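Long-range contacts in PDZ domain protein (Parabacteroides distasonis, PDB 4L8N), which is of unknown function but combines N- and C-terminal PDZ domains with a DUF4136 domain and binds magnesium ions: residues I51-G56 with L80-N85; Y240-G245 with E266-S271. All coordinates share one frame; numbering follows the deposited sequence.

How the interactions relate
The two contacts come one after the other along the chain: interaction 1 (51-56 with 80-85) closes before interaction 2 (240-245 with 266-271) opens. Each pairs antiparallel strands, but in different sheets. Interaction 1 joins strands 50-54 and 78-84 in the six-stranded antiparallel sheet of the N-terminal PDZ domain. Interaction 2 lies at one end of the hairpin 240-250/258-268, within the large mixed sheet and the DUF4136 region. Their centres are 43 Å apart and their nearest atoms about 23 Å, so they do not touch. The first is held within one subunit, whereas the second also meets the second subunit and adjoins a magnesium site.

Interaction 1. Residues I51-G56 with L80-N85; sequences IEEING and LLTISN
A classic beta bulge in the antiparallel sheet of the PDZ domain places E52 and E53 both opposite T82. The evidence is a one-residue shift in register between the I51-I83 and E53-T82 pairs, and a shared acceptor: T82 O takes E52 N at 2.8 Å and, weakly, E53 N at 3.4 Å. In return T82 N gives E53 O a nearly straight bond (176°). At the bulge the CB of E52 points toward strand 78-84. Its chain, bent at chi2 (-78°), carries the carboxylate to S84, whose OG donates to the anti lone pair of OE2 at 2.7 Å; OE1 forms a salt bridge with K28 NZ. E53 crosses T82 obliquely, with CB 3.6 Å from T82 CB, while T82 OG1 bonds Q92. The face bearing I51, I54, L81 and I83 is apolar, and there I51 CG1 lies 3.7 Å from I83 CD1. Where strand 50-54 ends, a water accepts from G56 N and donates to L80 O and T82 OG1. N55 grips L80 twice: its N reaches L80 O at 2.8 Å, and its OD1 receives L80 N at 3.1 Å, the donor standing 35° above the amide carbonyl plane.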
ATOM      1  N   ILE A  51     -32.441   0.220   4.128  1.00 60.97           N
ATOM      2  CA  ILE A  51     -33.748   0.374   4.769  1.00 63.16           C
ATOM      3  C   ILE A  51     -34.113   1.872   4.699  1.00 69.44           C
ATOM      4  O   ILE A  51     -33.473   2.708   5.351  1.00 69.55           O
ATOM      5  CB  ILE A  51     -33.808  -0.182   6.210  1.00 66.26           C
ATOM      6  CG1 ILE A  51     -33.433  -1.686   6.256  1.00 63.76           C
ATOM      7  CG2 ILE A  51     -35.193   0.111   6.842  1.00 68.80           C
ATOM      8  CD1 ILE A  51     -33.369  -2.267   7.628  1.00 63.69           C
ATOM      9  N   GLU A  52     -35.083   2.203   3.845  1.00 66.53           N
ATOM     10  CA  GLU A  52     -35.521   3.581   3.643  1.00 68.18           C
ATOM     11  C   GLU A  52     -36.585   3.967   4.666  1.00 76.15           C
ATOM     12  O   GLU A  52     -36.534   5.069   5.216  1.00 77.89           O
ATOM     13  CB  GLU A  52     -36.047   3.789   2.212  1.00 69.52           C
ATOM     14  CG  GLU A  52     -34.987   3.637   1.130  1.00 71.75           C
ATOM     15  CD  GLU A  52     -34.033   4.796   0.926  1.00 87.39           C
ATOM     16  OE1 GLU A  52     -34.260   5.879   1.512  1.00 88.87           O
ATOM     17  OE2 GLU A  52     -33.067   4.624   0.149  1.00 78.71           O
ATOM     18  N   GLU A  53     -37.571   3.079   4.882  1.00 73.95           N
ATOM     19  CA  GLU A  53     -38.670   3.287   5.824  1.00 75.77           C
ATOM     20  C   GLU A  53     -38.932   2.019   6.605  1.00 79.57           C
ATOM     21  O   GLU A  53     -38.715   0.913   6.099  1.00 77.24           O
ATOM     22  CB  GLU A  53     -39.982   3.741   5.130  1.00 78.96           C
ATOM     23  CG  GLU A  53     -39.874   4.817   4.053  1.00 87.80           C
ATOM     24  CD  GLU A  53     -41.156   5.155   3.303  1.00112.05           C
ATOM     25  OE1 GLU A  53     -42.181   4.457   3.502  1.00104.70           O
ATOM     26  OE2 GLU A  53     -41.130   6.123   2.508  1.00 99.35           O
ATOM     27  N   ILE A  54     -39.400   2.184   7.844  1.00 78.36           N
ATOM     28  CA  ILE A  54     -39.810   1.090   8.727  1.00 78.13           C
ATOM     29  C   ILE A  54     -41.294   1.322   9.027  1.00 87.95           C
ATOM     30  O   ILE A  54     -41.671   2.401   9.481  1.00 89.00           O
ATOM     31  CB  ILE A  54     -38.940   0.986  10.015  1.00 79.13           C
ATOM     32  CG1 ILE A  54     -37.429   0.906   9.676  1.00 76.29           C
ATOM     33  CG2 ILE A  54     -39.405  -0.186  10.902  1.00 77.95           C
ATOM     34  CD1 ILE A  54     -36.441   1.181  10.848  1.00 81.68           C
ATOM     35  N   ASN A  55     -42.135   0.330   8.715  1.00 87.91           N
ATOM     36  CA  ASN A  55     -43.592   0.339   8.931  1.00 91.54           C
ATOM     37  C   ASN A  55     -44.265   1.647   8.437  1.00 98.91           C
ATOM     38  O   ASN A  55     -45.251   2.101   9.023  1.00101.19           O
ATOM     39  CB  ASN A  55     -43.929   0.078  10.416  1.00 91.62           C
ATOM     40  CG  ASN A  55     -43.609  -1.311  10.903  1.00 98.97           C
ATOM     41  OD1 ASN A  55     -43.900  -2.316  10.243  1.00 89.35           O
ATOM     42  ND2 ASN A  55     -43.052  -1.393  12.102  1.00 89.41           N
ATOM     43  N   GLY A  56     -43.723   2.207   7.355  1.00 95.37           N
ATOM     44  CA  GLY A  56     -44.215   3.431   6.736  1.00 96.79           C
ATOM     45  C   GLY A  56     -43.497   4.701   7.140  1.00102.28           C
ATOM     46  O   GLY A  56     -43.653   5.721   6.455  1.00104.02           O
ATOM     47  N   LEU A  80     -42.876  -4.335   8.140  1.00 84.88           N
ATOM     48  CA  LEU A  80     -42.956  -3.895   6.752  1.00 83.63           C
ATOM     49  C   LEU A  80     -41.791  -2.930   6.476  1.00 86.50           C
ATOM     50  O   LEU A  80     -41.639  -1.903   7.154  1.00 87.32           O
ATOM     51  CB  LEU A  80     -44.314  -3.245   6.413  1.00 85.60           C
ATOM     52  CG  LEU A  80     -44.514  -2.851   4.939  1.00 88.87           C
ATOM     53  CD1 LEU A  80     -44.423  -4.067   4.003  1.00 86.99           C
ATOM     54  CD2 LEU A  80     -45.820  -2.129   4.741  1.00 91.92           C
ATOM     55  N   LEU A  81     -40.959  -3.280   5.488  1.00 79.13           N
ATOM     56  CA  LEU A  81     -39.782  -2.500   5.148  1.00 75.66           C
ATOM     57  C   LEU A  81     -39.864  -1.913   3.754  1.00 76.71           C
ATOM     58  O   LEU A  81     -40.334  -2.559   2.820  1.00 76.30           O
ATOM     59  CB  LEU A  81     -38.557  -3.421   5.256  1.00 72.94           C
ATOM     60  CG  LEU A  81     -37.605  -3.252   6.450  1.00 76.40           C
ATOM     61  CD1 LEU A  81     -38.333  -3.138   7.780  1.00 77.96           C
ATOM     62  CD2 LEU A  81     -36.610  -4.395   6.499  1.00 75.53           C
ATOM     63  N   THR A  82     -39.418  -0.676   3.628  1.00 72.28           N
ATOM     64  CA  THR A  82     -39.285   0.002   2.351  1.00 71.75           C
ATOM     65  C   THR A  82     -37.810  -0.075   2.051  1.00 72.61           C
ATOM     66  O   THR A  82     -37.010   0.509   2.783  1.00 71.49           O
ATOM     67  CB  THR A  82     -39.853   1.417   2.402  1.00 82.34           C
ATOM     68  OG1 THR A  82     -41.246   1.342   2.742  1.00 86.00           O
ATOM     69  CG2 THR A  82     -39.656   2.174   1.089  1.00 78.59           C
ATOM     70  N   ILE A  83     -37.445  -0.868   1.036  1.00 66.85           N
ATOM     71  CA  ILE A  83     -36.062  -1.101   0.674  1.00 63.99           C
ATOM     72  C   ILE A  83     -35.681  -0.411  -0.630  1.00 68.83           C
ATOM     73  O   ILE A  83     -36.508  -0.261  -1.523  1.00 70.39           O
ATOM     74  CB  ILE A  83     -35.791  -2.641   0.578  1.00 65.30           C
ATOM     75  CG1 ILE A  83     -35.986  -3.401   1.930  1.00 64.88           C
ATOM     76  CG2 ILE A  83     -34.432  -2.959  -0.053  1.00 64.07           C
ATOM     77  CD1 ILE A  83     -35.086  -2.986   3.160  1.00 60.80           C
ATOM     78  N   SER A  84     -34.400  -0.035  -0.739  1.00 63.82           N
ATOM     79  CA  SER A  84     -33.775   0.421  -1.962  1.00 62.43           C
ATOM     80  C   SER A  84     -32.421  -0.310  -2.128  1.00 64.08           C
ATOM     81  O   SER A  84     -31.729  -0.627  -1.148  1.00 61.98           O
ATOM     82  CB  SER A  84     -33.629   1.939  -2.018  1.00 65.20           C
ATOM     83  OG  SER A  84     -32.491   2.448  -1.345  1.00 69.10           O
ATOM     84  N   ASN A  85     -32.091  -0.612  -3.381  1.00 60.62           N
ATOM     85  CA  ASN A  85     -30.843  -1.236  -3.808  1.00 58.82           C
ATOM     86  C   ASN A  85     -30.574  -0.865  -5.281  1.00 63.95           C
ATOM     87  O   ASN A  85     -31.210   0.050  -5.820  1.00 65.93           O
ATOM     88  CB  ASN A  85     -30.893  -2.748  -3.599  1.00 58.69           C
ATOM     89  CG  ASN A  85     -32.061  -3.420  -4.241  1.00 69.78           C
ATOM     90  OD1 ASN A  85     -32.496  -3.057  -5.326  1.00 73.14           O
ATOM     91  ND2 ASN A  85     -32.628  -4.384  -3.556  1.00 63.74           N
TER
HETATM   92  O   HOH W   1     -42.233   0.579   5.592  1.00 79.28           O

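Interaction 2. Residues Y240-G245 with E266-S271; sequences YLLQFG and ELLEDS
With chi1 near -62°, Y240 sets CG anti to its carbonyl carbon, and chi2 of -86° turns the ring so that its CD2-CE2 side meets the backbone of D270 and S271. CD2 is 3.4 Å from D270 O, which approaches obliquely, and CE2 is 3.5 Å from S271 N. S271 CA stands 4.0 Å above the ring plane, offset toward the rim, while E269 O lies at the ring edge. The chain leaving the strand at E269 therefore passes along one side of the ring, which also meets that of F194 at a shallow angle.

Next to this loop, the two segments belong to the antiparallel beta hairpin 240-250/258-268. Its geometry shows in two reciprocal bond pairs: Y240 with L268, where L268 N reaches Y240 O at 3.0 Å, and L242 with E266, where E266 N reaches L242 O at 2.9 Å. Between them, L241 and L267 form a non-hydrogen-bonded pair whose side chains lie side by side, pointing the same way, with their CD2 atoms 3.5 Å apart.

On the other face L242 CB packs against L268 CD1 at 3.8 Å. E266 starts beside L242, but its carboxylate leads away: OE1 bonds Y277 OH, and OE2 forms a salt bridge with R215 of the second subunit. D270 and E239, the residue before Y240, are magnesium-site residues; the ion is not bound to this chain in the model, although the side chain of D270 comes within about 4 Å of one.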
ATOM      1  N   TYR A 240       8.229 -11.509  -7.451  1.00 78.00           N
ATOM      2  CA  TYR A 240       7.235 -10.981  -8.385  1.00 75.13           C
ATOM      3  C   TYR A 240       6.265  -9.961  -7.757  1.00 74.36           C
ATOM      4  O   TYR A 240       5.978  -9.986  -6.554  1.00 71.21           O
ATOM      5  CB  TYR A 240       6.404 -12.141  -8.962  1.00 75.13           C
ATOM      6  CG  TYR A 240       7.197 -13.152  -9.755  1.00 78.85           C
ATOM      7  CD1 TYR A 240       7.449 -12.962 -11.111  1.00 82.24           C
ATOM      8  CD2 TYR A 240       7.678 -14.317  -9.157  1.00 80.26           C
ATOM      9  CE1 TYR A 240       8.172 -13.902 -11.852  1.00 86.14           C
ATOM     10  CE2 TYR A 240       8.380 -15.272  -9.890  1.00 82.50           C
ATOM     11  CZ  TYR A 240       8.620 -15.064 -11.240  1.00 92.02           C
ATOM     12  OH  TYR A 240       9.296 -16.012 -11.970  1.00 95.67           O
ATOM     13  N   LEU A 241       5.727  -9.094  -8.617  1.00 70.27           N
ATOM     14  CA  LEU A 241       4.736  -8.081  -8.245  1.00 68.12           C
ATOM     15  C   LEU A 241       3.486  -8.265  -9.083  1.00 66.91           C
ATOM     16  O   LEU A 241       3.569  -8.492 -10.304  1.00 65.20           O
ATOM     17  CB  LEU A 241       5.282  -6.640  -8.397  1.00 68.43           C
ATOM     18  CG  LEU A 241       6.584  -6.322  -7.665  1.00 74.52           C
ATOM     19  CD1 LEU A 241       7.213  -5.042  -8.193  1.00 76.30           C
ATOM     20  CD2 LEU A 241       6.410  -6.315  -6.148  1.00 73.00           C
ATOM     21  N   LEU A 242       2.334  -8.199  -8.413  1.00 60.99           N
ATOM     22  CA  LEU A 242       1.039  -8.342  -9.060  1.00 59.68           C
ATOM     23  C   LEU A 242       0.159  -7.137  -8.755  1.00 63.24           C
ATOM     24  O   LEU A 242      -0.039  -6.756  -7.585  1.00 61.52           O
ATOM     25  CB  LEU A 242       0.318  -9.654  -8.653  1.00 58.53           C
ATOM     26  CG  LEU A 242      -0.893 -10.079  -9.520  1.00 61.65           C
ATOM     27  CD1 LEU A 242      -0.970 -11.606  -9.654  1.00 62.04           C
ATOM     28  CD2 LEU A 242      -2.226  -9.542  -8.952  1.00 59.34           C
ATOM     29  N   GLN A 243      -0.415  -6.589  -9.826  1.00 59.44           N
ATOM     30  CA  GLN A 243      -1.382  -5.519  -9.729  1.00 58.80           C
ATOM     31  C   GLN A 243      -2.652  -5.931 -10.471  1.00 60.47           C
ATOM     32  O   GLN A 243      -2.587  -6.507 -11.560  1.00 60.46           O
ATOM     33  CB  GLN A 243      -0.828  -4.189 -10.272  1.00 60.75           C
ATOM     34  CG  GLN A 243      -1.801  -3.024 -10.055  1.00 72.41           C
ATOM     35  CD  GLN A 243      -1.408  -1.763 -10.769  1.00 88.04           C
ATOM     36  OE1 GLN A 243      -0.934  -0.809 -10.152  1.00 82.38           O
ATOM     37  NE2 GLN A 243      -1.647  -1.711 -12.075  1.00 77.11           N
ATOM     38  N   PHE A 244      -3.800  -5.651  -9.866  1.00 54.42           N
ATOM     39  CA  PHE A 244      -5.095  -5.923 -10.476  1.00 53.20           C
ATOM     40  C   PHE A 244      -6.087  -4.883  -9.960  1.00 57.26           C
ATOM     41  O   PHE A 244      -6.229  -4.691  -8.751  1.00 58.27           O
ATOM     42  CB  PHE A 244      -5.577  -7.378 -10.241  1.00 53.86           C
ATOM     43  CG  PHE A 244      -6.945  -7.649 -10.815  1.00 54.68           C
ATOM     44  CD1 PHE A 244      -7.159  -7.633 -12.190  1.00 57.90           C
ATOM     45  CD2 PHE A 244      -8.029  -7.893  -9.986  1.00 55.87           C
ATOM     46  CE1 PHE A 244      -8.440  -7.824 -12.718  1.00 58.10           C
ATOM     47  CE2 PHE A 244      -9.308  -8.104 -10.519  1.00 58.06           C
ATOM     48  CZ  PHE A 244      -9.505  -8.050 -11.882  1.00 56.01           C
ATOM     49  N   GLY A 245      -6.713  -4.180 -10.886  1.00 53.22           N
ATOM     50  CA  GLY A 245      -7.669  -3.135 -10.554  1.00 52.23           C
ATOM     51  C   GLY A 245      -8.934  -3.112 -11.383  1.00 55.11           C
ATOM     52  O   GLY A 245      -8.947  -3.556 -12.537  1.00 54.57           O
ATOM     53  N   GLU A 266      -0.338  -7.175  -4.765  1.00 60.98           N
ATOM     54  CA  GLU A 266       0.099  -8.419  -4.144  1.00 61.58           C
ATOM     55  C   GLU A 266       1.616  -8.647  -4.256  1.00 64.97           C
ATOM     56  O   GLU A 266       2.183  -8.456  -5.331  1.00 63.07           O
ATOM     57  CB  GLU A 266      -0.666  -9.566  -4.833  1.00 62.59           C
ATOM     58  CG  GLU A 266      -1.071 -10.690  -3.912  1.00 70.89           C
ATOM     59  CD  GLU A 266      -2.143 -10.365  -2.896  1.00 81.27           C
ATOM     60  OE1 GLU A 266      -3.318 -10.225  -3.302  1.00 64.03           O
ATOM     61  OE2 GLU A 266      -1.819 -10.326  -1.685  1.00 68.24           O
ATOM     62  N   LEU A 267       2.268  -9.032  -3.139  1.00 64.96           N
ATOM     63  CA  LEU A 267       3.716  -9.361  -3.124  1.00 67.57           C
ATOM     64  C   LEU A 267       3.863 -10.872  -3.277  1.00 70.16           C
ATOM     65  O   LEU A 267       3.470 -11.635  -2.386  1.00 67.35           O
ATOM     66  CB  LEU A 267       4.450  -8.862  -1.862  1.00 68.93           C
ATOM     67  CG  LEU A 267       4.626  -7.353  -1.687  1.00 74.32           C
ATOM     68  CD1 LEU A 267       5.508  -7.067  -0.493  1.00 76.09           C
ATOM     69  CD2 LEU A 267       5.242  -6.709  -2.905  1.00 76.42           C
ATOM     70  N   LEU A 268       4.394 -11.298  -4.423  1.00 69.75           N
ATOM     71  CA  LEU A 268       4.465 -12.707  -4.767  1.00 72.10           C
ATOM     72  C   LEU A 268       5.813 -13.390  -4.602  1.00 78.55           C
ATOM     73  O   LEU A 268       6.878 -12.839  -4.910  1.00 77.91           O
ATOM     74  CB  LEU A 268       3.992 -12.899  -6.199  1.00 72.72           C
ATOM     75  CG  LEU A 268       2.540 -13.295  -6.317  1.00 78.13           C
ATOM     76  CD1 LEU A 268       1.622 -12.116  -6.101  1.00 77.48           C
ATOM     77  CD2 LEU A 268       2.270 -13.842  -7.650  1.00 83.00           C
ATOM     78  N   GLU A 269       5.704 -14.660  -4.170  1.00 77.94           N
ATOM     79  CA  GLU A 269       6.770 -15.640  -3.939  1.00 80.20           C
ATOM     80  C   GLU A 269       7.076 -16.387  -5.243  1.00 86.58           C
ATOM     81  O   GLU A 269       8.252 -16.582  -5.557  1.00 89.50           O
ATOM     82  CB  GLU A 269       6.383 -16.641  -2.820  1.00 81.25           C
ATOM     83  CG  GLU A 269       5.850 -16.003  -1.544  1.00 89.41           C
ATOM     84  CD  GLU A 269       5.594 -16.976  -0.411  1.00107.62           C
ATOM     85  OE1 GLU A 269       4.497 -17.580  -0.373  1.00 98.56           O
ATOM     86  OE2 GLU A 269       6.492 -17.129   0.447  1.00106.67           O
ATOM     87  N   ASP A 270       6.028 -16.802  -6.003  1.00 81.03           N
ATOM     88  CA  ASP A 270       6.192 -17.514  -7.279  1.00 81.42           C
ATOM     89  C   ASP A 270       5.445 -16.821  -8.405  1.00 81.15           C
ATOM     90  O   ASP A 270       4.789 -15.808  -8.173  1.00 79.06           O
ATOM     91  CB  ASP A 270       5.691 -18.973  -7.168  1.00 84.31           C
ATOM     92  CG  ASP A 270       6.427 -19.834  -6.166  1.00101.93           C
ATOM     93  OD1 ASP A 270       7.636 -20.121  -6.398  1.00106.14           O
ATOM     94  OD2 ASP A 270       5.795 -20.247  -5.164  1.00105.79           O
ATOM     95  N   SER A 271       5.549 -17.372  -9.629  1.00 76.84           N
ATOM     96  CA  SER A 271       4.816 -16.902 -10.794  1.00 75.70           C
ATOM     97  C   SER A 271       3.335 -17.216 -10.588  1.00 77.81           C
ATOM     98  O   SER A 271       2.997 -18.237  -9.976  1.00 77.84           O
ATOM     99  CB  SER A 271       5.340 -17.562 -12.062  1.00 81.20           C
ATOM    100  OG  SER A 271       4.623 -17.128 -13.206  1.00 91.62           O
TER